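Local structure of first ORF in transposon ISC1904 (Sulfolobus solfataricus, 3ILX) at residues Ile6-Arg10 / Arg49-Leu55; Ala9-Ser13 / Asp40-Gly44; Val24-Glu28 / Val67-Tyr71; Asp35-Thr39 / Lys54-Met58. The protein probably contributes to DNA recombination and strand exchange as the resolvase-like part of a serine recombinase encoded by the transposon ISC1904. All coordinates share one frame; numbering follows the deposited sequence.

Interaction 1. Residues Ile6-Arg10 / Arg49-Leu55; sequences ILYAR and RKGFLKL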
loop_
_atom_site.group_PDB
_atom_site.type_symbol
_atom_site.label_atom_id
_atom_site.label_comp_id
_atom_site.label_asym_id
_atom_site.label_seq_id
_atom_site.Cartn_x
_atom_site.Cartn_y
_atom_site.Cartn_z
ATOM N N ILE A 6 12.527 -2.409 18.364
ATOM C CA ILE A 6 12.115 -1.049 18.029
ATOM C C ILE A 6 10.616 -0.830 18.216
ATOM O O ILE A 6 9.781 -1.617 17.702
ATOM C CB ILE A 6 12.444 -0.748 16.556
ATOM C CG1 ILE A 6 13.947 -0.970 16.266
ATOM C CG2 ILE A 6 12.054 0.680 16.186
ATOM C CD1 ILE A 6 14.327 -0.660 14.772
ATOM N N LEU A 7 10.268 0.244 18.918
ATOM C CA LEU A 7 8.884 0.689 19.026
ATOM C C LEU A 7 8.603 1.721 17.936
ATOM O O LEU A 7 9.375 2.654 17.731
ATOM C CB LEU A 7 8.617 1.280 20.402
ATOM C CG LEU A 7 9.122 0.447 21.576
ATOM C CD1 LEU A 7 8.817 1.136 22.879
ATOM C CD2 LEU A 7 8.513 -0.948 21.555
ATOM N N TYR A 8 7.507 1.531 17.215
ATOM C CA TYR A 8 7.161 2.491 16.189
ATOM C C TYR A 8 5.824 3.137 16.539
ATOM O O TYR A 8 4.828 2.450 16.740
ATOM C CB TYR A 8 7.107 1.859 14.802
ATOM C CG TYR A 8 6.770 2.934 13.785
ATOM C CD1 TYR A 8 7.762 3.738 13.260
ATOM C CD2 TYR A 8 5.444 3.198 13.421
ATOM C CE1 TYR A 8 7.475 4.748 12.369
ATOM C CE2 TYR A 8 5.142 4.218 12.501
ATOM C CZ TYR A 8 6.153 4.987 11.990
ATOM O OH TYR A 8 5.862 6.006 11.070
ATOM N N ALA A 9 5.795 4.462 16.607
ATOM C CA ALA A 9 4.550 5.139 16.947
ATOM C C ALA A 9 4.277 6.244 15.939
ATOM O O ALA A 9 5.202 6.869 15.457
ATOM C CB ALA A 9 4.615 5.720 18.357
ATOM N N ARG A 10 3.005 6.501 15.657
ATOM C CA ARG A 10 2.623 7.475 14.641
ATOM C C ARG A 10 1.248 8.068 14.951
ATOM O O ARG A 10 0.327 7.346 15.333
ATOM C CB ARG A 10 2.579 6.796 13.235
ATOM C CG ARG A 10 2.441 7.794 12.022
ATOM C CD ARG A 10 1.872 7.157 10.727
ATOM N NE ARG A 10 0.683 6.291 10.962
ATOM C CZ ARG A 10 -0.568 6.729 10.945
ATOM N NH1 ARG A 10 -0.835 8.033 10.746
ATOM N NH2 ARG A 10 -1.556 5.875 11.191
ATOM N N ARG A 49 7.568 9.576 5.075
ATOM C CA ARG A 49 7.809 9.648 6.529
ATOM C C ARG A 49 9.262 9.239 6.859
ATOM O O ARG A 49 9.690 8.117 6.543
ATOM C CB ARG A 49 6.863 8.711 7.277
ATOM C CG ARG A 49 5.457 9.239 7.583
ATOM C CD ARG A 49 4.613 8.119 8.241
ATOM N NE ARG A 49 4.301 7.103 7.259
ATOM C CZ ARG A 49 4.120 5.814 7.528
ATOM N NH1 ARG A 49 3.820 4.986 6.542
ATOM N NH2 ARG A 49 4.245 5.335 8.758
ATOM N N LYS A 50 10.012 10.136 7.490
ATOM C CA LYS A 50 11.428 9.866 7.842
ATOM C C LYS A 50 11.599 8.691 8.765
ATOM O O LYS A 50 12.508 7.889 8.582
ATOM C CB LYS A 50 12.044 11.048 8.568
ATOM C CG LYS A 50 11.563 12.360 8.061
ATOM C CD LYS A 50 12.361 12.838 6.880
ATOM C CE LYS A 50 12.297 14.367 6.856
ATOM N NZ LYS A 50 12.582 14.962 5.512
ATOM N N GLY A 51 10.748 8.629 9.788
ATOM C CA GLY A 51 10.802 7.547 10.745
ATOM C C GLY A 51 10.556 6.213 10.046
ATOM O O GLY A 51 11.339 5.271 10.219
ATOM N N PHE A 52 9.483 6.129 9.251
ATOM C CA PHE A 52 9.094 4.860 8.610
ATOM C C PHE A 52 10.161 4.388 7.634
ATOM O O PHE A 52 10.448 3.189 7.566
ATOM C CB PHE A 52 7.762 5.033 7.882
ATOM C CG PHE A 52 7.391 3.892 6.955
ATOM C CD1 PHE A 52 6.766 2.746 7.447
ATOM C CD2 PHE A 52 7.568 4.020 5.571
ATOM C CE1 PHE A 52 6.415 1.709 6.574
ATOM C CE2 PHE A 52 7.179 3.019 4.713
ATOM C CZ PHE A 52 6.582 1.848 5.236
ATOM N N LEU A 53 10.727 5.340 6.883
ATOM C CA LEU A 53 11.811 5.062 5.944
ATOM C C LEU A 53 13.106 4.603 6.638
ATOM O O LEU A 53 13.735 3.641 6.181
ATOM C CB LEU A 53 12.077 6.266 5.040
ATOM C CG LEU A 53 10.975 6.586 4.042
ATOM C CD1 LEU A 53 11.319 7.873 3.264
ATOM C CD2 LEU A 53 10.774 5.391 3.088
ATOM N N LYS A 54 13.475 5.263 7.745
ATOM C CA LYS A 54 14.606 4.802 8.572
ATOM C C LYS A 54 14.360 3.347 8.999
ATOM O O LYS A 54 15.212 2.460 8.811
ATOM C CB LYS A 54 14.801 5.703 9.788
ATOM C CG LYS A 54 15.881 5.226 10.768
ATOM C CD LYS A 54 15.894 6.113 12.012
ATOM C CE LYS A 54 16.675 5.479 13.179
ATOM N NZ LYS A 54 18.123 5.463 12.849
ATOM N N LEU A 55 13.170 3.102 9.527
ATOM C CA LEU A 55 12.783 1.778 9.972
ATOM C C LEU A 55 12.866 0.717 8.864
ATOM O O LEU A 55 13.448 -0.338 9.076
ATOM C CB LEU A 55 11.372 1.808 10.579
ATOM C CG LEU A 55 10.771 0.491 11.092
ATOM C CD1 LEU A 55 11.706 -0.274 12.060
ATOM C CD2 LEU A 55 9.393 0.771 11.767
#
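The aliphatic fork of L55 drops into the hollow between I6 and Y8 on the strand. One branch, CD1, meets I6 CD1 at 3.8 Å, and the other, CD2, rests 3.7 Å from Y8 CD1. The tyrosine is itself the main bump on the strand. With CG anti to the backbone N, its ring reaches across to the first turn of the helix, where bare G51 lets it come close: G51 C lies at the ring edge, 4.1 Å from Y8 CE1. Beyond the ring, Y8 OH takes a bent hydrogen bond from R49 NH2 (2.9 Å, 137° at the hydrogen), the oxygen standing 22° out of the guanidinium plane. D40 binds the same hydroxyl, and L75 O is a further acceptor for R49 NH2. F52 CB lies over one face of the R49 guanidinium, while R10 CD lies 3.6 Å from R49 NH2, the two chains crossing at about a right angle. The charged end of R10 continues past R49 to a salt bridge with E107. The segment 50-55 runs roughly antiparallel to strand 6-10 (153°), and its helix covers one face of the parallel sheet, with L55 also touching V67 of strand 64-69 and F52 packing on I82 of the second subunit.

Interaction 2. Residues Ala9-Ser13 / Asp40-Gly44; sequences ARVSS and DIGSG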
loop_
_atom_site.group_PDB
_atom_site.type_symbol
_atom_site.label_atom_id
_atom_site.label_comp_id
_atom_site.label_asym_id
_atom_site.label_seq_id
_atom_site.Cartn_x
_atom_site.Cartn_y
_atom_site.Cartn_z
ATOM N N ALA A 9 5.795 4.462 16.607
ATOM C CA ALA A 9 4.550 5.139 16.947
ATOM C C ALA A 9 4.277 6.244 15.939
ATOM O O ALA A 9 5.202 6.869 15.457
ATOM C CB ALA A 9 4.615 5.720 18.357
ATOM N N ARG A 10 3.005 6.501 15.657
ATOM C CA ARG A 10 2.623 7.475 14.641
ATOM C C ARG A 10 1.248 8.068 14.951
ATOM O O ARG A 10 0.327 7.346 15.333
ATOM C CB ARG A 10 2.579 6.796 13.235
ATOM C CG ARG A 10 2.441 7.794 12.022
ATOM C CD ARG A 10 1.872 7.157 10.727
ATOM N NE ARG A 10 0.683 6.291 10.962
ATOM C CZ ARG A 10 -0.568 6.729 10.945
ATOM N NH1 ARG A 10 -0.835 8.033 10.746
ATOM N NH2 ARG A 10 -1.556 5.875 11.191
ATOM N N VAL A 11 1.117 9.375 14.765
ATOM C CA VAL A 11 -0.178 10.038 14.709
ATOM C C VAL A 11 -0.229 10.910 13.446
ATOM O O VAL A 11 0.806 11.406 12.965
ATOM C CB VAL A 11 -0.469 10.902 15.994
ATOM C CG1 VAL A 11 -0.511 10.024 17.271
ATOM C CG2 VAL A 11 0.552 12.024 16.154
ATOM N N SER A 12 -1.425 11.099 12.914
ATOM C CA SER A 12 -1.573 11.867 11.691
ATOM C C SER A 12 -1.377 13.346 11.992
ATOM O O SER A 12 -0.838 14.057 11.172
ATOM C CB SER A 12 -2.927 11.629 11.043
ATOM O OG SER A 12 -2.926 10.357 10.416
ATOM N N SER A 13 -1.843 13.767 13.166
ATOM C CA SER A 13 -1.507 15.062 13.783
ATOM C C SER A 13 -1.632 14.998 15.332
ATOM O O SER A 13 -2.351 14.138 15.883
ATOM C CB SER A 13 -2.385 16.178 13.205
ATOM O OG SER A 13 -3.764 15.863 13.311
ATOM N N ASP A 40 6.670 9.245 14.042
ATOM C CA ASP A 40 6.362 10.066 12.888
ATOM C C ASP A 40 5.055 10.781 13.166
ATOM O O ASP A 40 4.140 10.211 13.806
ATOM C CB ASP A 40 6.135 9.167 11.665
ATOM C CG ASP A 40 7.417 8.883 10.891
ATOM O OD1 ASP A 40 8.198 9.825 10.680
ATOM O OD2 ASP A 40 7.625 7.729 10.434
ATOM N N ILE A 41 4.959 12.002 12.665
ATOM C CA ILE A 41 3.699 12.712 12.635
ATOM C C ILE A 41 3.380 12.855 11.161
ATOM O O ILE A 41 4.088 13.537 10.432
ATOM C CB ILE A 41 3.770 14.116 13.278
ATOM C CG1 ILE A 41 4.223 14.012 14.749
ATOM C CG2 ILE A 41 2.437 14.875 13.085
ATOM C CD1 ILE A 41 4.748 15.336 15.365
ATOM N N GLY A 42 2.307 12.200 10.741
ATOM C CA GLY A 42 1.869 12.217 9.361
ATOM C C GLY A 42 0.996 11.003 9.153
ATOM O O GLY A 42 0.821 10.205 10.054
ATOM N N SER A 43 0.472 10.885 7.941
ATOM C CA SER A 43 -0.459 9.856 7.541
ATOM C C SER A 43 0.265 8.543 7.261
ATOM O O SER A 43 1.418 8.531 6.822
ATOM C CB SER A 43 -1.222 10.340 6.289
ATOM O OG SER A 43 -2.010 9.311 5.715
ATOM N N GLY A 44 -0.408 7.440 7.543
ATOM C CA GLY A 44 0.055 6.133 7.076
ATOM C C GLY A 44 0.198 6.007 5.563
ATOM O O GLY A 44 0.914 5.109 5.079
#
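Two neighbouring parallel strands of the resolvase-type sheet end here, and at these C-terminal ends the active site of serine recombinases probably lies, as in relatives sharing the YARVS sequence. A9 O accepts D40 N at 3.1 Å, V11 N reaches D40 O at 3.3 Å, and V11 O receives G42 N at 2.8 Å, so the ladder runs just past the last bridge, V11 with I41. Beside these bonds, the CA of R10, I41 and S12 each direct a C-H at a carbonyl oxygen of the other segment. R10 then reaches over the loop. Its chain turns at chi3 (45°), bringing NH1 2.8 Å from G42 O in a fairly straight bond (160°) that lies in the guanidinium plane and uses a carbonyl lone pair. S12 OG, 3.1 Å from R10 NH1, is a second in-plane acceptor, so one nitrogen ties both loops together. G44 N sits 3.2 Å above one face of the guanidinium, two donors close but not bonded. R10 NH2 goes on to E107 and D73 O. D40, on the same face as R10, is bonded through OD2 to Y8 OH and through OD1 to G51 N at the start of helix 50-60, A9 packs against helix 19-30, and S12 and S13 lean on helix 105-125.

Interaction 3. Residues Val24-Glu28 / Val67-Tyr71; sequences VKYLE and VITAY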
loop_
_atom_site.group_PDB
_atom_site.type_symbol
_atom_site.label_atom_id
_atom_site.label_comp_id
_atom_site.label_asym_id
_atom_site.label_seq_id
_atom_site.Cartn_x
_atom_site.Cartn_y
_atom_site.Cartn_z
ATOM N N VAL A 24 3.488 6.391 22.694
ATOM C CA VAL A 24 4.814 5.926 23.048
ATOM C C VAL A 24 4.807 5.289 24.455
ATOM O O VAL A 24 5.316 4.182 24.671
ATOM C CB VAL A 24 5.812 7.080 22.935
ATOM C CG1 VAL A 24 7.139 6.732 23.597
ATOM C CG2 VAL A 24 6.000 7.449 21.444
ATOM N N LYS A 25 4.186 5.982 25.396
ATOM C CA LYS A 25 4.133 5.542 26.771
ATOM C C LYS A 25 3.380 4.235 26.869
ATOM O O LYS A 25 3.768 3.344 27.631
ATOM C CB LYS A 25 3.456 6.618 27.609
ATOM C CG LYS A 25 3.682 6.500 29.108
ATOM C CD LYS A 25 3.237 7.776 29.841
ATOM C CE LYS A 25 1.758 8.083 29.590
ATOM N NZ LYS A 25 0.887 7.312 30.541
ATOM N N TYR A 26 2.315 4.100 26.085
ATOM C CA TYR A 26 1.567 2.854 26.111
ATOM C C TYR A 26 2.450 1.687 25.641
ATOM O O TYR A 26 2.469 0.616 26.262
ATOM C CB TYR A 26 0.292 2.958 25.279
ATOM C CG TYR A 26 -0.334 1.608 24.978
ATOM C CD1 TYR A 26 -0.830 0.788 26.009
ATOM C CD2 TYR A 26 -0.410 1.145 23.675
ATOM C CE1 TYR A 26 -1.390 -0.466 25.722
ATOM C CE2 TYR A 26 -0.981 -0.094 23.383
ATOM C CZ TYR A 26 -1.463 -0.887 24.402
ATOM O OH TYR A 26 -2.009 -2.108 24.073
ATOM N N LEU A 27 3.199 1.938 24.562
ATOM C CA LEU A 27 4.104 0.959 23.968
ATOM C C LEU A 27 5.153 0.515 24.963
ATOM O O LEU A 27 5.404 -0.685 25.131
ATOM C CB LEU A 27 4.785 1.533 22.707
ATOM C CG LEU A 27 3.910 1.683 21.457
ATOM C CD1 LEU A 27 4.736 2.228 20.316
ATOM C CD2 LEU A 27 3.281 0.351 21.031
ATOM N N GLU A 28 5.747 1.492 25.638
ATOM C CA GLU A 28 6.779 1.229 26.617
ATOM C C GLU A 28 6.282 0.420 27.816
ATOM O O GLU A 28 7.024 -0.412 28.339
ATOM C CB GLU A 28 7.478 2.540 27.025
ATOM C CG GLU A 28 8.226 3.115 25.818
ATOM C CD GLU A 28 8.812 4.496 26.024
ATOM O OE1 GLU A 28 8.508 5.147 27.053
ATOM O OE2 GLU A 28 9.572 4.937 25.123
ATOM N N VAL A 67 9.727 -5.247 15.624
ATOM C CA VAL A 67 9.098 -3.918 15.643
ATOM C C VAL A 67 7.768 -4.069 16.375
ATOM O O VAL A 67 6.965 -4.925 15.993
ATOM C CB VAL A 67 8.734 -3.411 14.243
ATOM C CG1 VAL A 67 8.153 -1.976 14.325
ATOM C CG2 VAL A 67 9.935 -3.512 13.282
ATOM N N ILE A 68 7.539 -3.238 17.387
ATOM C CA ILE A 68 6.274 -3.233 18.125
ATOM C C ILE A 68 5.503 -1.934 17.824
ATOM O O ILE A 68 6.059 -0.836 17.825
ATOM C CB ILE A 68 6.466 -3.453 19.633
ATOM C CG1 ILE A 68 7.218 -4.782 19.899
ATOM C CG2 ILE A 68 5.097 -3.463 20.364
ATOM C CD1 ILE A 68 8.657 -4.634 20.137
ATOM N N THR A 69 4.230 -2.096 17.486
ATOM C CA THR A 69 3.390 -0.955 17.161
ATOM C C THR A 69 2.028 -1.220 17.795
ATOM O O THR A 69 1.722 -2.382 18.169
ATOM C CB THR A 69 3.436 -0.657 15.601
ATOM O OG1 THR A 69 2.922 0.649 15.332
ATOM C CG2 THR A 69 2.699 -1.706 14.806
ATOM N N ALA A 70 1.244 -0.158 18.013
ATOM C CA ALA A 70 -0.050 -0.299 18.710
ATOM C C ALA A 70 -1.094 -1.144 17.950
ATOM O O ALA A 70 -1.834 -1.954 18.542
ATOM C CB ALA A 70 -0.613 1.085 19.064
ATOM N N TYR A 71 -1.164 -0.922 16.641
ATOM C CA TYR A 71 -1.994 -1.702 15.726
ATOM C C TYR A 71 -1.479 -1.524 14.285
ATOM O O TYR A 71 -0.628 -0.635 14.023
ATOM C CB TYR A 71 -3.499 -1.371 15.891
ATOM C CG TYR A 71 -3.789 0.099 16.130
ATOM C CD1 TYR A 71 -3.975 0.965 15.045
ATOM C CD2 TYR A 71 -3.877 0.629 17.429
ATOM C CE1 TYR A 71 -4.257 2.311 15.238
ATOM C CE2 TYR A 71 -4.130 1.997 17.627
ATOM C CZ TYR A 71 -4.308 2.827 16.513
ATOM O OH TYR A 71 -4.575 4.184 16.637
#
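Y26 offers the edge of its ring to A70: Y26 CE2 lies 4.5 Å from A70 CB, with the methyl group near the ring plane, a light touch, and the same side chain also brushes L97. A second flat group, the peptide between T69 and A70, takes the main load, and here the approach is face-on. L27 CD2 stands over the peptide plane, 3.7 Å from A70 N and 3.8 Å from T69 C, so a methyl group covers the backbone just where the strand gives way to the following turn. Placing CG anti to the carbonyl carbon of L27 (chi1 -73°) swings the fork out from the helix toward the sheet. The same CD2 also meets I68 CG2 at 4.3 Å and A70 CB at 4.4 Å, while CD1 turns to I68 O and to A9 CB on the neighbouring strand. No hydrogen bond spans the two segments; methyl groups lie on side chains and on the peptide backbone.

In the three-layer alpha/beta fold, helix 19-30 belongs to the connection between strands 4-11 and 36-41, yet L27 reaches past strand 4-11 to the next strand on its other flank, 64-69. T69 turns its side chain away from the helix, its OG1 hydrogen-bonded to Y8 O and its side chain touching R74 and L75 of helix 72-75. I68 presents its side chain on the helix 19-30 face, where L7 and V31 also touch it, and V24, one turn before L27 along the helix, rests instead on A9 and on V37 and T39 of strand 36-41.

Interaction 4. Residues Asp35-Thr39 / Lys54-Met58; sequences DLVIT and KLLRM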
loop_
_atom_site.group_PDB
_atom_site.type_symbol
_atom_site.label_atom_id
_atom_site.label_comp_id
_atom_site.label_asym_id
_atom_site.label_seq_id
_atom_site.Cartn_x
_atom_site.Cartn_y
_atom_site.Cartn_z
ATOM N N ASP A 35 15.221 -1.143 22.270
ATOM C CA ASP A 35 16.478 -0.499 21.894
ATOM C C ASP A 35 16.272 0.928 21.372
ATOM O O ASP A 35 17.040 1.811 21.665
ATOM C CB ASP A 35 17.185 -1.374 20.866
ATOM C CG ASP A 35 17.639 -2.688 21.468
ATOM O OD1 ASP A 35 18.463 -2.634 22.414
ATOM O OD2 ASP A 35 17.143 -3.756 21.040
ATOM N N LEU A 36 15.196 1.144 20.634
ATOM C CA LEU A 36 14.958 2.432 20.020
ATOM C C LEU A 36 13.447 2.688 19.893
ATOM O O LEU A 36 12.654 1.738 19.794
ATOM C CB LEU A 36 15.675 2.461 18.663
ATOM C CG LEU A 36 15.480 3.587 17.671
ATOM C CD1 LEU A 36 16.399 4.749 18.000
ATOM C CD2 LEU A 36 15.754 3.039 16.275
ATOM N N VAL A 37 13.067 3.968 19.941
ATOM C CA VAL A 37 11.720 4.442 19.664
ATOM C C VAL A 37 11.798 5.364 18.444
ATOM O O VAL A 37 12.592 6.306 18.419
ATOM C CB VAL A 37 11.119 5.214 20.858
ATOM C CG1 VAL A 37 9.687 5.616 20.539
ATOM C CG2 VAL A 37 11.180 4.360 22.121
ATOM N N ILE A 38 11.026 5.041 17.411
ATOM C CA ILE A 38 11.010 5.837 16.196
ATOM C C ILE A 38 9.586 6.335 16.070
ATOM O O ILE A 38 8.633 5.534 16.229
ATOM C CB ILE A 38 11.320 4.968 14.955
ATOM C CG1 ILE A 38 12.794 4.556 14.905
ATOM C CG2 ILE A 38 10.895 5.677 13.655
ATOM C CD1 ILE A 38 13.092 3.543 13.792
ATOM N N THR A 39 9.421 7.636 15.830
ATOM C CA THR A 39 8.066 8.206 15.727
ATOM C C THR A 39 7.914 9.058 14.475
ATOM O O THR A 39 8.900 9.504 13.907
ATOM C CB THR A 39 7.702 9.089 16.936
ATOM O OG1 THR A 39 8.565 10.231 16.981
ATOM C CG2 THR A 39 7.851 8.321 18.257
ATOM N N LYS A 54 13.475 5.263 7.745
ATOM C CA LYS A 54 14.606 4.802 8.572
ATOM C C LYS A 54 14.360 3.347 8.999
ATOM O O LYS A 54 15.212 2.460 8.811
ATOM C CB LYS A 54 14.801 5.703 9.788
ATOM C CG LYS A 54 15.881 5.226 10.768
ATOM C CD LYS A 54 15.894 6.113 12.012
ATOM C CE LYS A 54 16.675 5.479 13.179
ATOM N NZ LYS A 54 18.123 5.463 12.849
ATOM N N LEU A 55 13.170 3.102 9.527
ATOM C CA LEU A 55 12.783 1.778 9.972
ATOM C C LEU A 55 12.866 0.717 8.864
ATOM O O LEU A 55 13.448 -0.338 9.076
ATOM C CB LEU A 55 11.372 1.808 10.579
ATOM C CG LEU A 55 10.771 0.491 11.092
ATOM C CD1 LEU A 55 11.706 -0.274 12.060
ATOM C CD2 LEU A 55 9.393 0.771 11.767
ATOM N N LEU A 56 12.228 0.984 7.722
ATOM C CA LEU A 56 12.223 0.054 6.587
ATOM C C LEU A 56 13.651 -0.279 6.121
ATOM O O LEU A 56 13.964 -1.439 5.809
ATOM C CB LEU A 56 11.427 0.656 5.413
ATOM C CG LEU A 56 11.417 -0.065 4.068
ATOM C CD1 LEU A 56 10.882 -1.456 4.287
ATOM C CD2 LEU A 56 10.519 0.687 3.070
ATOM N N ARG A 57 14.500 0.742 6.035
ATOM C CA ARG A 57 15.883 0.538 5.640
ATOM C C ARG A 57 16.642 -0.273 6.682
ATOM O O ARG A 57 17.453 -1.120 6.331
ATOM C CB ARG A 57 16.576 1.874 5.359
ATOM C CG ARG A 57 16.035 2.506 4.099
ATOM C CD ARG A 57 16.305 3.999 4.010
ATOM N NE ARG A 57 15.584 4.525 2.851
ATOM C CZ ARG A 57 15.368 5.810 2.599
ATOM N NH1 ARG A 57 15.797 6.745 3.439
ATOM N NH2 ARG A 57 14.716 6.160 1.500
HETATM N N MSE A 58 16.360 -0.039 7.961
HETATM C CA MSE A 58 17.021 -0.824 8.989
HETATM C C MSE A 58 16.642 -2.308 8.900
HETATM O O MSE A 58 17.496 -3.164 9.067
HETATM C CB MSE A 58 16.699 -0.288 10.384
HETATM C CG MSE A 58 17.436 0.985 10.730
HETATM SE SE MSE A 58 16.851 1.530 12.511
HETATM C CE MSE A 58 18.036 0.364 13.554
#
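Strand 36-39 and helix 54-58 run at 132° to each other with their axes 10.6 Å apart, and the nearest pair of CA atoms is that of I38 and L55. I38 CD1 is the point that enters the helix surface: it lies 4.0 Å from L55 CB and 4.1 Å from K54 CE, with the selenium of M58, a selenomethionine, a little further off. I38 CG1 is anti to the carbonyl carbon (chi1 -72°), which carries CD1 out to that spot. Strand 36-41 and helix 50-60 form the first half of a beta-alpha-beta crossover that continues into strand 64-69, passing over strand 4-11, and I38 also touches I6 and Y8 of that strand. Nearer the N-terminal end of strand 36-39, L36 CD2 fits against K54 CE at 4.0 Å and M58 SE at 4.2 Å. The lysine serves here through its hydrocarbon: K54 stays extended as far as CE and bends only at the last torsion (70°), so its methylenes roof the two strand residues while the side chain comes within about 3 Å of a bound glycerol, probably from the crystallisation liquor. From another side of the helix, R57 makes a salt bridge with E85 of the second subunit.

Overall arrangement
From the N terminus, strand 4-11 opens both interaction 1 and interaction 2. The loop from 9-13 to 40-44 closes first and lies within the longer one that interaction 1 closes at 49-55. Helix 19-30 starts interaction 3, which crosses both of these and closes last, on strand 64-69; interaction 4 falls wholly within its span while crossing interaction 2, and it ends on the same helix as interaction 1. Interaction 2 joins two strands, interactions 1 and 4 seat helix 50-60 on one face of the sheet, and interaction 3 seats helix 19-30 on the opposite face. D40 links interactions 1 and 2 directly, through Y8 OH and G51 N.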